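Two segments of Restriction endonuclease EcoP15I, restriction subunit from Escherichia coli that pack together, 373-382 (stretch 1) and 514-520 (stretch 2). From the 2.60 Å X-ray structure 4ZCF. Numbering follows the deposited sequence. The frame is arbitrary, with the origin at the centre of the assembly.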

ATOM      1  N   ASN C 373      31.236  -4.835 -40.427  1.00 78.60           N
ATOM      2  CA  ASN C 373      32.683  -4.623 -40.386  1.00 79.05           C
ATOM      3  C   ASN C 373      33.097  -4.143 -38.992  1.00 82.96           C
ATOM      4  O   ASN C 373      34.070  -4.657 -38.434  1.00 83.16           O
ATOM      5  CB  ASN C 373      33.102  -3.611 -41.456  1.00 83.10           C
ATOM      6  CG  ASN C 373      34.376  -3.959 -42.190  1.00121.39           C
ATOM      7  OD1 ASN C 373      35.485  -3.841 -41.657  1.00121.68           O
ATOM      8  ND2 ASN C 373      34.246  -4.338 -43.456  1.00114.09           N
ATOM      9  N   MET C 374      32.343  -3.173 -38.427  1.00 78.93           N
ATOM     10  CA  MET C 374      32.565  -2.598 -37.092  1.00 78.30           C
ATOM     11  C   MET C 374      32.421  -3.661 -35.990  1.00 79.84           C
ATOM     12  O   MET C 374      33.245  -3.710 -35.076  1.00 78.36           O
ATOM     13  CB  MET C 374      31.586  -1.436 -36.846  1.00 80.71           C
ATOM     14  CG  MET C 374      32.262  -0.094 -36.726  1.00 84.40           C
ATOM     15  SD  MET C 374      31.164   1.239 -36.187  1.00 88.75           S
ATOM     16  CE  MET C 374      30.154   1.461 -37.677  1.00 85.39           C
ATOM     17  N   MET C 375      31.380  -4.514 -36.104  1.00 76.03           N
ATOM     18  CA  MET C 375      31.054  -5.601 -35.181  1.00 76.07           C
ATOM     19  C   MET C 375      32.108  -6.716 -35.204  1.00 80.85           C
ATOM     20  O   MET C 375      32.497  -7.200 -34.141  1.00 80.20           O
ATOM     21  CB  MET C 375      29.652  -6.142 -35.481  1.00 78.45           C
ATOM     22  CG  MET C 375      29.223  -7.265 -34.562  1.00 82.46           C
ATOM     23  SD  MET C 375      27.491  -7.726 -34.768  1.00 86.65           S
ATOM     24  CE  MET C 375      27.571  -8.623 -36.345  1.00 83.58           C
ATOM     25  N   ARG C 376      32.571  -7.109 -36.410  1.00 78.43           N
ATOM     26  CA  ARG C 376      33.611  -8.124 -36.619  1.00 78.58           C
ATOM     27  C   ARG C 376      34.937  -7.682 -35.980  1.00 81.91           C
ATOM     28  O   ARG C 376      35.566  -8.475 -35.279  1.00 81.54           O
ATOM     29  CB  ARG C 376      33.800  -8.372 -38.125  1.00 80.50           C
ATOM     30  CG  ARG C 376      34.588  -9.634 -38.478  1.00 93.16           C
ATOM     31  CD  ARG C 376      34.502  -9.966 -39.960  1.00104.27           C
ATOM     32  NE  ARG C 376      35.095  -8.926 -40.809  1.00114.14           N
ATOM     33  CZ  ARG C 376      34.403  -8.117 -41.609  1.00126.93           C
ATOM     34  NH1 ARG C 376      33.080  -8.215 -41.684  1.00116.19           N
ATOM     35  NH2 ARG C 376      35.029  -7.205 -42.342  1.00108.54           N
ATOM     36  N   LYS C 377      35.337  -6.411 -36.214  1.00 77.91           N
ATOM     37  CA  LYS C 377      36.552  -5.779 -35.694  1.00 77.55           C
ATOM     38  C   LYS C 377      36.585  -5.735 -34.139  1.00 81.73           C
ATOM     39  O   LYS C 377      37.624  -6.042 -33.554  1.00 81.01           O
ATOM     40  CB  LYS C 377      36.704  -4.377 -36.312  1.00 79.81           C
ATOM     41  CG  LYS C 377      38.085  -3.741 -36.157  1.00 91.91           C
ATOM     42  CD  LYS C 377      38.251  -2.511 -37.059  1.00102.79           C
ATOM     43  CE  LYS C 377      37.737  -1.217 -36.462  1.00110.63           C
ATOM     44  NZ  LYS C 377      37.967  -0.064 -37.372  1.00117.81           N
ATOM     45  N   ALA C 378      35.447  -5.381 -33.485  1.00 78.55           N
ATOM     46  CA  ALA C 378      35.319  -5.318 -32.015  1.00 78.07           C
ATOM     47  C   ALA C 378      35.389  -6.699 -31.374  1.00 80.47           C
ATOM     48  O   ALA C 378      35.923  -6.826 -30.273  1.00 80.31           O
ATOM     49  CB  ALA C 378      34.022  -4.624 -31.616  1.00 78.82           C
ATOM     50  N   VAL C 379      34.849  -7.731 -32.058  1.00 75.54           N
ATOM     51  CA  VAL C 379      34.884  -9.117 -31.584  1.00 75.12           C
ATOM     52  C   VAL C 379      36.350  -9.588 -31.530  1.00 80.34           C
ATOM     53  O   VAL C 379      36.813 -10.006 -30.467  1.00 79.24           O
ATOM     54  CB  VAL C 379      33.964 -10.053 -32.421  1.00 78.36           C
ATOM     55  CG1 VAL C 379      34.289 -11.527 -32.189  1.00 78.10           C
ATOM     56  CG2 VAL C 379      32.490  -9.778 -32.137  1.00 77.85           C
ATOM     57  N   LYS C 380      37.089  -9.439 -32.656  1.00 79.06           N
ATOM     58  CA  LYS C 380      38.510  -9.816 -32.790  1.00 79.76           C
ATOM     59  C   LYS C 380      39.393  -9.129 -31.739  1.00 83.14           C
ATOM     60  O   LYS C 380      40.308  -9.759 -31.194  1.00 82.00           O
ATOM     61  CB  LYS C 380      39.015  -9.500 -34.199  1.00 80.58           C
ATOM     62  N   GLU C 381      39.089  -7.847 -31.443  1.00 79.74           N
ATOM     63  CA  GLU C 381      39.813  -7.044 -30.460  1.00 79.45           C
ATOM     64  C   GLU C 381      39.473  -7.432 -29.021  1.00 82.62           C
ATOM     65  O   GLU C 381      40.346  -7.330 -28.150  1.00 81.94           O
ATOM     66  CB  GLU C 381      39.628  -5.536 -30.711  1.00 80.77           C
ATOM     67  CG  GLU C 381      40.209  -5.022 -32.028  1.00 90.13           C
ATOM     68  CD  GLU C 381      41.616  -5.463 -32.386  1.00108.91           C
ATOM     69  OE1 GLU C 381      42.543  -5.232 -31.576  1.00103.13           O
ATOM     70  OE2 GLU C 381      41.787  -6.053 -33.478  1.00101.71           O
ATOM     71  N   HIS C 382      38.221  -7.913 -28.781  1.00 78.92           N
ATOM     72  CA  HIS C 382      37.750  -8.361 -27.463  1.00 78.12           C
ATOM     73  C   HIS C 382      38.471  -9.608 -26.992  1.00 80.61           C
ATOM     74  O   HIS C 382      38.944  -9.626 -25.860  1.00 79.91           O
ATOM     75  CB  HIS C 382      36.233  -8.595 -27.442  1.00 78.79           C
ATOM     76  CG  HIS C 382      35.677  -8.836 -26.067  1.00 82.10           C
ATOM     77  ND1 HIS C 382      34.700  -9.783 -25.841  1.00 83.65           N
ATOM     78  CD2 HIS C 382      35.986  -8.245 -24.889  1.00 83.67           C
ATOM     79  CE1 HIS C 382      34.428  -9.723 -24.550  1.00 82.81           C
ATOM     80  NE2 HIS C 382      35.183  -8.819 -23.935  1.00 83.26           N
TER
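Stretch 2 514-520: FQICKLR

Stretch 1 is helical from end to end, part of a helix that begins before Asn373 and runs on past His382. Its backbone is held by the usual i to i+4 hydrogen bonds, such as Lys377 N to Asn373 O at 3.1 Å and His382 N to Ala378 O at 2.9 Å. Stretch 2 enters as the end of an extended strand, residues 514-518, and then leaves strand conformation at Leu519 and Arg520. Helix and strand run almost exactly antiparallel: their N-to-C directions make an angle of 174°, and their axes approach to 9.4 Å, a spacing typical of a helix laid on a strand with side chains filling the gap. The register follows from this direction. Ala378 CA lies 7.2 Å from Cys517 CA, and Met374 CA lies 7.1 Å from Leu519 CA, so the strand descends the helix as the helix climbs.

The two periodicities select the residues that meet. In a helix, positions four apart return to nearly the same side, and Met374 and Ala378 both direct their CA-to-CB bonds toward the strand. In an extended strand alternate residues share a side, so Gln515 and Cys517 point toward the helix, while Ile516 between them is out of reach and Lys518 points away.

Gln515 makes the most intimate contact and has the largest area covered by the other stretch. Its chi2 is t, and the side chain extends far enough for NE2 to donate a hydrogen bond to Ala378 O at 2.8 Å, with an N-H...O angle of 139°. The same carbonyl accepts the helical hydrogen bond from His382 N, so a long amide side chain suits this place: it reaches across to a backbone oxygen while the helix keeps its own bonding. The other end of the amide rests against the next turn, with OE1 3.5 Å from Glu381 CB. OE1 is also 3.3 Å from His382 N, but the angle is poor and no hydrogen bond forms. His382 adds its CB, 3.5 Å from Gln515 NE2; its own ring NE2 is hydrogen-bonded elsewhere in the structure.

Further along, small side chains face each other. Ala378 CB is 4.5 Å from Cys517 CB, an apolar contact in which a methyl group and a short side chain take up little of the space between the backbones. Cys517, with chi1 t, also places SG 4.3 Å from Met374 CB, so the short side chain as a whole touches successive turns of the helix, CB at Ala378 and SG at Met374.

Met374 closes the contact where the strand ends. Its long thioether reaches across to the main chain there, with SD 3.6 Å from Lys518 O and CE 3.7 Å from Leu519 O. A long, unbranched chain serves well here, since it can bring its sulfur and terminal methyl up to two successive carbonyl oxygens. In all, the two stretches bury 327 Å² between them, counting both sides.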

ATOM      1  N   PHE C 514      35.091  -2.641 -21.487  1.00 55.91           N
ATOM      2  CA  PHE C 514      36.381  -2.296 -22.107  1.00 55.05           C
ATOM      3  C   PHE C 514      36.275  -1.894 -23.560  1.00 57.26           C
ATOM      4  O   PHE C 514      37.273  -1.481 -24.148  1.00 56.46           O
ATOM      5  CB  PHE C 514      37.384  -3.449 -21.976  1.00 56.82           C
ATOM      6  CG  PHE C 514      38.081  -3.556 -20.643  1.00 57.95           C
ATOM      7  CD1 PHE C 514      39.201  -2.781 -20.363  1.00 60.38           C
ATOM      8  CD2 PHE C 514      37.622  -4.434 -19.670  1.00 59.45           C
ATOM      9  CE1 PHE C 514      39.842  -2.883 -19.133  1.00 61.11           C
ATOM     10  CE2 PHE C 514      38.264  -4.535 -18.441  1.00 61.94           C
ATOM     11  CZ  PHE C 514      39.374  -3.767 -18.185  1.00 60.08           C
ATOM     12  N   GLN C 515      35.086  -2.033 -24.146  1.00 54.60           N
ATOM     13  CA  GLN C 515      34.829  -1.691 -25.540  1.00 55.22           C
ATOM     14  C   GLN C 515      33.417  -1.180 -25.721  1.00 61.79           C
ATOM     15  O   GLN C 515      32.473  -1.899 -25.402  1.00 61.96           O
ATOM     16  CB  GLN C 515      35.028  -2.919 -26.445  1.00 56.60           C
ATOM     17  CG  GLN C 515      36.434  -3.068 -27.007  1.00 74.34           C
ATOM     18  CD  GLN C 515      36.717  -4.408 -27.651  1.00 92.00           C
ATOM     19  OE1 GLN C 515      37.877  -4.801 -27.798  1.00 88.51           O
ATOM     20  NE2 GLN C 515      35.682  -5.144 -28.051  1.00 81.91           N
ATOM     21  N   ILE C 516      33.268   0.051 -26.235  1.00 60.19           N
ATOM     22  CA  ILE C 516      31.972   0.630 -26.594  1.00 60.67           C
ATOM     23  C   ILE C 516      31.976   0.724 -28.126  1.00 66.28           C
ATOM     24  O   ILE C 516      32.886   1.336 -28.698  1.00 64.58           O
ATOM     25  CB  ILE C 516      31.651   1.997 -25.915  1.00 63.46           C
ATOM     26  CG1 ILE C 516      31.651   1.878 -24.364  1.00 63.91           C
ATOM     27  CG2 ILE C 516      30.302   2.547 -26.425  1.00 63.17           C
ATOM     28  CD1 ILE C 516      31.864   3.223 -23.567  1.00 63.77           C
ATOM     29  N   CYS C 517      30.978   0.098 -28.779  1.00 65.37           N
ATOM     30  CA  CYS C 517      30.847   0.099 -30.235  1.00 66.68           C
ATOM     31  C   CYS C 517      29.508   0.659 -30.728  1.00 71.10           C
ATOM     32  O   CYS C 517      28.483  -0.035 -30.715  1.00 70.32           O
ATOM     33  CB  CYS C 517      31.145  -1.282 -30.814  1.00 67.90           C
ATOM     34  SG  CYS C 517      30.941  -1.389 -32.611  1.00 72.54           S
ATOM     35  N   LYS C 518      29.534   1.928 -31.166  1.00 68.74           N
ATOM     36  CA  LYS C 518      28.372   2.653 -31.676  1.00 69.16           C
ATOM     37  C   LYS C 518      28.054   2.152 -33.098  1.00 74.94           C
ATOM     38  O   LYS C 518      28.641   2.629 -34.077  1.00 75.54           O
ATOM     39  CB  LYS C 518      28.647   4.159 -31.659  1.00 69.79           C
ATOM     40  N   LEU C 519      27.153   1.149 -33.195  1.00 71.67           N
ATOM     41  CA  LEU C 519      26.794   0.483 -34.454  1.00 71.40           C
ATOM     42  C   LEU C 519      26.035   1.304 -35.492  1.00 77.01           C
ATOM     43  O   LEU C 519      26.582   1.530 -36.577  1.00 78.58           O
ATOM     44  CB  LEU C 519      26.116  -0.855 -34.202  1.00 71.94           C
ATOM     45  N   ARG C 520      24.797   1.741 -35.204  1.00 72.36           N
ATOM     46  CA  ARG C 520      24.042   2.490 -36.213  1.00 71.69           C
ATOM     47  C   ARG C 520      23.827   3.976 -35.888  1.00 74.73           C
ATOM     48  O   ARG C 520      22.748   4.523 -36.140  1.00 73.87           O
ATOM     49  CB  ARG C 520      22.753   1.753 -36.620  1.00 71.54           C
ATOM     50  CG  ARG C 520      22.993   0.388 -37.259  1.00 75.89           C
ATOM     51  CD  ARG C 520      22.125   0.193 -38.477  1.00 83.60           C
ATOM     52  NE  ARG C 520      20.714  -0.006 -38.138  1.00 92.34           N
ATOM     53  CZ  ARG C 520      19.719   0.041 -39.019  1.00103.16           C
ATOM     54  NH1 ARG C 520      19.966   0.292 -40.298  1.00 87.49           N
ATOM     55  NH2 ARG C 520      18.468  -0.152 -38.626  1.00 87.92           N
TER